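Local coordinates for methyltransferase FkbM (Methylobacillus flagellatus KT, PDB 2PY6) that probably transfers methyl groups to a substrate, presumably from S-adenosylmethionine, as a member of the FkbM methyltransferase family, at the interface of chains A and B. Residues are numbered along the deposited sequence; one frame, centred on the assembly and turned at random. Chains: chain A/B, Methyltransferase FkbM.

Contact 1: the interface of chains A and B. Residues chain A 213, 218, 243, 246; chain B 123, 127, 203, 209.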
# COMPACT_ATOMS: atom_id res chain seq x y z
N SER A 213 -1.25 -22.33 -5.27
CA SER A 213 0.19 -22.68 -5.27
C SER A 213 0.55 -24.15 -5.47
O SER A 213 1.70 -24.49 -5.74
CB SER A 213 0.85 -22.22 -3.96
OG SER A 213 0.37 -22.96 -2.85
N ARG A 218 2.13 -29.81 -7.04
CA ARG A 218 1.93 -30.26 -5.66
C ARG A 218 0.57 -30.84 -5.45
O ARG A 218 0.05 -30.68 -4.36
CB ARG A 218 2.25 -29.10 -4.66
CG ARG A 218 3.60 -28.58 -5.03
CD ARG A 218 4.40 -27.66 -4.21
NE ARG A 218 4.00 -26.31 -4.36
CZ ARG A 218 4.72 -25.24 -4.05
NH1 ARG A 218 5.95 -25.28 -3.55
NH2 ARG A 218 4.17 -24.07 -4.27
N GLY A 243 7.19 -23.10 -11.33
CA GLY A 243 6.80 -24.21 -10.45
C GLY A 243 7.61 -25.47 -10.73
O GLY A 243 7.99 -26.17 -9.80
N GLY A 246 10.98 -24.92 -9.18
CA GLY A 246 10.91 -25.04 -7.72
C GLY A 246 10.88 -26.48 -7.23
O GLY A 246 11.71 -26.87 -6.40
N ASP B 123 6.81 -19.06 -1.70
CA ASP B 123 7.31 -19.42 -3.02
C ASP B 123 8.14 -18.37 -3.72
O ASP B 123 9.22 -18.68 -4.20
CB ASP B 123 6.17 -19.87 -3.97
CG ASP B 123 5.61 -21.25 -3.61
OD1 ASP B 123 6.20 -22.01 -2.82
OD2 ASP B 123 4.54 -21.58 -4.14
N ARG B 127 11.97 -19.37 -3.66
CA ARG B 127 12.44 -19.86 -4.97
C ARG B 127 13.48 -18.93 -5.59
O ARG B 127 14.37 -19.37 -6.28
CB ARG B 127 11.26 -19.97 -5.96
CG ARG B 127 10.27 -21.06 -5.63
CD ARG B 127 9.05 -20.97 -6.54
NE ARG B 127 8.25 -22.17 -6.36
CZ ARG B 127 7.09 -22.41 -6.96
NH1 ARG B 127 6.53 -21.52 -7.75
NH2 ARG B 127 6.48 -23.54 -6.72
N GLU B 203 8.35 -29.31 0.95
CA GLU B 203 7.50 -29.80 -0.14
C GLU B 203 6.58 -30.94 0.33
O GLU B 203 5.54 -31.16 -0.29
CB GLU B 203 8.32 -30.23 -1.36
CG GLU B 203 8.97 -29.09 -2.16
CD GLU B 203 7.95 -28.10 -2.76
OE1 GLU B 203 6.89 -28.52 -3.28
OE2 GLU B 203 8.24 -26.90 -2.72
N GLU B 209 -1.33 -29.99 1.79
CA GLU B 209 -1.92 -28.83 2.42
C GLU B 209 -3.25 -28.35 1.80
O GLU B 209 -3.48 -28.44 0.61
CB GLU B 209 -0.94 -27.66 2.42
CG GLU B 209 -0.89 -26.88 1.09
CD GLU B 209 0.11 -25.72 1.09
OE1 GLU B 209 1.27 -25.98 0.89
OE2 GLU B 209 -0.29 -24.55 1.24
O HOH W 1 3.85 -24.29 -7.84
O HOH W 2 2.07 -24.62 -1.68
O HOH W 3 -0.24 -22.05 -0.38

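Contact 2: the interface of chains A and B. Residues chain A 245, 250, 277-278, 280; chain B 131, 134-135.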
# COMPACT_ATOMS: atom_id res chain seq x y z
N ILE A 245 10.66 -25.51 -11.95
CA ILE A 245 11.98 -25.17 -11.39
C ILE A 245 12.00 -25.41 -9.88
O ILE A 245 12.92 -26.05 -9.36
CB ILE A 245 12.37 -23.70 -11.70
CG1 ILE A 245 12.63 -23.52 -13.19
CG2 ILE A 245 13.64 -23.31 -10.91
CD1 ILE A 245 12.65 -22.06 -13.66
N GLY A 250 15.69 -26.79 -9.75
CA GLY A 250 16.45 -26.36 -10.91
C GLY A 250 17.03 -27.46 -11.76
O GLY A 250 18.05 -27.29 -12.36
N ASP A 277 21.45 -16.87 -16.61
CA ASP A 277 22.72 -17.38 -16.10
C ASP A 277 22.59 -18.76 -15.46
O ASP A 277 23.55 -19.23 -14.89
CB ASP A 277 23.24 -16.43 -15.01
CG ASP A 277 23.40 -15.01 -15.51
OD1 ASP A 277 23.98 -14.79 -16.60
OD2 ASP A 277 22.93 -14.10 -14.79
N THR A 278 21.41 -19.37 -15.48
CA THR A 278 21.22 -20.71 -14.89
C THR A 278 21.81 -21.74 -15.85
O THR A 278 22.05 -21.43 -17.01
CB THR A 278 19.74 -21.04 -14.67
OG1 THR A 278 19.07 -21.20 -15.94
CG2 THR A 278 19.04 -19.97 -13.82
N PHE A 280 20.18 -24.29 -16.95
CA PHE A 280 19.01 -24.82 -17.69
C PHE A 280 18.34 -23.86 -18.69
O PHE A 280 17.36 -24.22 -19.32
CB PHE A 280 17.93 -25.36 -16.72
CG PHE A 280 17.37 -24.32 -15.74
CD1 PHE A 280 16.45 -23.36 -16.15
CD2 PHE A 280 17.72 -24.36 -14.41
CE1 PHE A 280 15.93 -22.44 -15.24
CE2 PHE A 280 17.20 -23.44 -13.50
CZ PHE A 280 16.30 -22.49 -13.92
N GLN B 131 17.22 -20.38 -6.21
CA GLN B 131 17.82 -20.41 -7.53
C GLN B 131 19.08 -19.55 -7.57
O GLN B 131 20.02 -19.94 -8.18
CB GLN B 131 16.83 -20.03 -8.63
CG GLN B 131 17.42 -20.21 -10.04
CD GLN B 131 17.96 -21.61 -10.31
OE1 GLN B 131 17.26 -22.62 -10.15
NE2 GLN B 131 19.23 -21.68 -10.75
N ARG B 134 21.73 -21.83 -6.33
CA ARG B 134 22.03 -22.92 -7.28
C ARG B 134 22.83 -22.44 -8.48
O ARG B 134 23.83 -23.06 -8.85
CB ARG B 134 20.77 -23.65 -7.75
CG ARG B 134 20.05 -24.41 -6.62
CD ARG B 134 18.95 -25.29 -7.15
NE ARG B 134 17.85 -24.60 -7.84
CZ ARG B 134 16.63 -24.33 -7.33
NH1 ARG B 134 16.32 -24.66 -6.09
NH2 ARG B 134 15.71 -23.72 -8.07
N THR B 135 22.40 -21.33 -9.06
CA THR B 135 23.10 -20.71 -10.19
C THR B 135 24.58 -20.50 -9.87
O THR B 135 25.44 -20.79 -10.68
CB THR B 135 22.44 -19.32 -10.56
OG1 THR B 135 21.13 -19.52 -11.10
CG2 THR B 135 23.25 -18.57 -11.59

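Contact 1: the interface of chains A and B
A:Arg218 reaches out from a loop of one FkbM-family methyltransferase subunit to the carboxylates of B:Asp123 and B:Glu203, forming an ion-pair cluster in a two-fold symmetric interface that may or may not be the biological one. A:Arg218 NH2 gives a short bond of 2.5 Å to B:Asp123 OD2, which is met on its syn side but 22° out of the carboxylate plane. A:Arg218 NH1 meets B:Glu203 OE2 at 2.9 Å through that oxygen's syn lone pair, with guanidinium and carboxylate nearly coplanar (7°). Both acids thus lie at the guanidinium's edge, while B:Arg127 NH2 comes over one face near its rim, 3.4 Å from A:Arg218 NH2. B:Arg127 NH2 also makes a salt bridge to B:Asp123 OD2 (3.8 Å) within chain B, so that two arginines share this carboxylate. B:Asp123 CG sits over the centre of the B:Arg127 guanidinium, whose CZ also packs on A:Gly243 CA at 3.9 Å, in helix 239-248. Farther out, NE and NH2 of A:Arg218 both bond A:Ser213 O, from the same face of its carbonyl plane, at 3.2 and 2.9 Å. A bend in the arginine chain at chi3 (-81°) turns NE and NH2 towards this oxygen. An alanine in place of A:Arg218 would be likely to leave both carboxylates without their cross-chain mate and A:Ser213 O without its two arginine donors. Waters complete the outer shell: one bridges A:Ser213 O and B:Arg127 NH2, the arginine's N-H pointing almost straight at it, and two others link A:Ser213 OG to the two carboxylate oxygens of B:Glu209.

Contact 2: the interface of chains A and B
B:Thr135 and B:Gln131, at the C-terminal end of helix 123-135, pack against A:Thr278 and its neighbours in the FkbM methyltransferase domain of the other subunit, largely through van der Waals contacts. The methyl CG2 of B:Thr135 lies 3.4 Å from the backbone oxygen of A:Asp277, and its hydroxyl OG1 faces the A:Thr278 methyl CG2 at 3.5 Å. That methyl also touches B:Gln131 NE2, the two side chains crossing at about a right angle. The A:Thr278 hydroxyl, lodged between its own backbone N and carbonyl carbon (chi1 68°), instead sits over the centre of the A:Phe280 ring, leaving the methyl to meet chain B. The ring turns its edge to B:Gln131: OE1 lies in the ring plane, 3.5 Å from A:Phe280 CE2, and amide and ring stand 89° apart. Bonds within chain B fix the rotation of this amide. B:Gln131 NE2 donates to B:Thr135 OG1 at 2.9 Å in a fairly straight bond (167° at H), and OG1 in turn donates to the backbone oxygen of B:Gln131. At the other end of the amide, B:Gln131 OE1 receives B:Arg134 NH2 at 2.8 Å and NE at 3.1 Å, both from the same face of its plane. B:Arg134 lays a guanidinium face over the A:Gly250 N, while its NH2 approaches the A:Ile245 methyl CG2 at 3.5 Å.

The centres of contact 1 and contact 2 lie about 16 Å apart, and the same two elements run through both. Helix 123-135 of chain B supplies its first residue and a middle one to contact 1 and its C-terminal stretch to contact 2, while helix 239-248 of chain A faces it at both. The charged patch with its bridging waters gives way along one helix to a patch met mainly by methyl, ring-edge and amide contacts. Because the interface is two-fold symmetric, each patch recurs with the chains exchanged. The deposited assembly holds four copies, and this pairing may or may not persist in the cell.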